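Local coordinates for protein tripeptidase (Staphylococcus aureus subsp. aureus, PDB 3RZA) that probably hydrolyses tripeptides as a metal-dependent peptidase of the M20 family, at residues A[95-100]-A[183-188]. Numbering follows the deposited sequence.
Sequences LTSHMD and YAIDAS. With ZN (zinc ion), chain C.
L95 and T96 pair in parallel with Y183 and A184, joining strands 93-98 and 181-184 inside the mixed sheet of the M20 peptidase catalytic fold; H98 at the end of one strand and D186 just past the corner that follows the other bind zinc. T96 N donates to Y183 O (2.9 Å), and T96 O accepts I185 N (2.9 Å) in a nearly straight bond. Beyond this pairing the strands part: I185 centres an inverse gamma turn at the corner, after which the D186 side chain points back toward strand 93-98.

On one face of the buried sheet, L95 CD2 lies 3.8 Å from Y183 CB and meets the tyrosine ring at its edge. On the other, T96 CG2 packs on A184 CB, the small alanine admitting the branched threonine, whose OG1 bonds to V157 O on the next strand. S97 OG and H98 N both bond to D130 OD2, anchoring the strand just where it reaches the metal.

With H98 CG between backbone N and carbonyl carbon (chi1 64°) and the ring turned by chi2 94°, NE2 points at the zinc, 2.1 Å away. Weak bonds from ND1 to D100 O and OD1 probably help to hold the ring's orientation. A water and D129 also bind the zinc; D129 binds a calcium ion too, consistent with the family's two-metal site. The D186 carboxylate plane lies 68° from the H98 ring. Its OD1, also hydrogen-bonded to Y362 OH, binds zinc at 2.1 Å, while OD2 stays at a long 2.7 Å.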
loop_
_atom_site.group_PDB
_atom_site.type_symbol
_atom_site.label_atom_id
_atom_site.label_comp_id
_atom_site.label_asym_id
_atom_site.label_seq_id
_atom_site.Cartn_x
_atom_site.Cartn_y
_atom_site.Cartn_z
ATOM N N LEU A 95 3.896 42.675 4.037
ATOM C CA LEU A 95 3.426 41.862 2.925
ATOM C C LEU A 95 4.298 40.626 2.904
ATOM O O LEU A 95 5.496 40.744 3.146
ATOM C CB LEU A 95 3.576 42.628 1.618
ATOM C CG LEU A 95 2.834 43.956 1.494
ATOM C CD1 LEU A 95 3.370 44.725 0.270
ATOM C CD2 LEU A 95 1.317 43.712 1.395
ATOM N N THR A 96 3.717 39.461 2.614
ATOM C CA THR A 96 4.469 38.201 2.546
ATOM C C THR A 96 4.116 37.342 1.332
ATOM O O THR A 96 2.958 37.274 0.928
ATOM C CB THR A 96 4.357 37.348 3.855
ATOM O OG1 THR A 96 5.241 36.227 3.778
ATOM C CG2 THR A 96 2.962 36.839 4.085
ATOM N N SER A 97 5.162 36.806 0.695
ATOM C CA SER A 97 5.054 35.746 -0.278
ATOM C C SER A 97 6.115 34.721 0.033
ATOM O O SER A 97 6.979 34.976 0.845
ATOM C CB SER A 97 5.231 36.304 -1.694
ATOM O OG SER A 97 3.985 36.771 -2.192
ATOM N N HIS A 98 5.994 33.541 -0.553
ATOM C CA HIS A 98 6.979 32.467 -0.352
ATOM C C HIS A 98 7.774 32.207 -1.642
ATOM O O HIS A 98 7.215 32.251 -2.743
ATOM C CB HIS A 98 6.327 31.184 0.182
ATOM C CG HIS A 98 5.355 30.539 -0.743
ATOM N ND1 HIS A 98 5.711 29.535 -1.615
ATOM C CD2 HIS A 98 4.010 30.649 -0.823
ATOM C CE1 HIS A 98 4.631 29.099 -2.240
ATOM N NE2 HIS A 98 3.584 29.751 -1.768
HETATM N N MSE A 99 9.077 31.967 -1.484
HETATM C CA MSE A 99 10.001 31.828 -2.617
HETATM C C MSE A 99 10.088 30.400 -3.175
HETATM O O MSE A 99 10.650 30.200 -4.269
HETATM C CB MSE A 99 11.380 32.354 -2.231
HETATM C CG MSE A 99 12.207 31.452 -1.370
HETATM SE SE MSE A 99 13.793 32.322 -0.816
HETATM C CE MSE A 99 13.022 33.440 0.589
ATOM N N ASP A 100 9.571 29.412 -2.423
ATOM C CA ASP A 100 9.568 28.009 -2.865
ATOM C C ASP A 100 8.316 27.632 -3.692
ATOM O O ASP A 100 7.271 28.265 -3.586
ATOM C CB ASP A 100 9.739 27.022 -1.696
ATOM C CG ASP A 100 8.568 27.055 -0.686
ATOM O OD1 ASP A 100 8.122 28.161 -0.327
ATOM O OD2 ASP A 100 8.117 25.980 -0.238
ATOM N N TYR A 183 -0.647 41.367 4.834
ATOM C CA TYR A 183 -1.254 40.620 3.755
ATOM C C TYR A 183 -0.331 39.542 3.256
ATOM O O TYR A 183 0.806 39.839 2.876
ATOM C CB TYR A 183 -1.592 41.555 2.606
ATOM C CG TYR A 183 -2.533 42.637 3.035
ATOM C CD1 TYR A 183 -3.900 42.375 3.181
ATOM C CD2 TYR A 183 -2.049 43.907 3.404
ATOM C CE1 TYR A 183 -4.777 43.372 3.619
ATOM C CE2 TYR A 183 -2.915 44.903 3.850
ATOM C CZ TYR A 183 -4.279 44.635 3.950
ATOM O OH TYR A 183 -5.136 45.622 4.423
ATOM N N ALA A 184 -0.811 38.299 3.246
ATOM C CA ALA A 184 -0.155 37.215 2.502
ATOM C C ALA A 184 -0.679 37.230 1.072
ATOM O O ALA A 184 -1.869 37.081 0.860
ATOM C CB ALA A 184 -0.406 35.891 3.174
ATOM N N ILE A 185 0.214 37.446 0.101
ATOM C CA ILE A 185 -0.156 37.551 -1.309
ATOM C C ILE A 185 -0.099 36.133 -1.881
ATOM O O ILE A 185 0.826 35.781 -2.631
ATOM C CB ILE A 185 0.792 38.550 -2.100
ATOM C CG1 ILE A 185 0.922 39.915 -1.361
ATOM C CG2 ILE A 185 0.274 38.770 -3.535
ATOM C CD1 ILE A 185 2.001 40.831 -1.948
ATOM N N ASP A 186 -1.070 35.300 -1.495
ATOM C CA ASP A 186 -0.975 33.849 -1.694
ATOM C C ASP A 186 -2.320 33.067 -1.483
ATOM O O ASP A 186 -2.317 31.991 -0.911
ATOM C CB ASP A 186 0.124 33.281 -0.741
ATOM C CG ASP A 186 0.509 31.830 -1.049
ATOM O OD1 ASP A 186 0.513 31.446 -2.233
ATOM O OD2 ASP A 186 0.833 31.073 -0.102
ATOM N N ALA A 187 -3.436 33.603 -1.980
ATOM C CA ALA A 187 -4.752 32.910 -1.934
ATOM C C ALA A 187 -5.156 32.409 -3.329
ATOM O O ALA A 187 -4.953 33.115 -4.323
ATOM C CB ALA A 187 -5.806 33.840 -1.381
ATOM N N SER A 188 -5.708 31.188 -3.397
ATOM C CA SER A 188 -6.364 30.674 -4.618
ATOM C C SER A 188 -7.751 31.285 -4.723
ATOM O O SER A 188 -8.747 30.694 -4.314
ATOM C CB SER A 188 -6.456 29.138 -4.592
ATOM O OG SER A 188 -5.165 28.551 -4.587
HETATM ZN ZN ZN C . 1.519 29.555 -2.274
HETATM O O HOH W 1 0.405 27.915 -1.624
#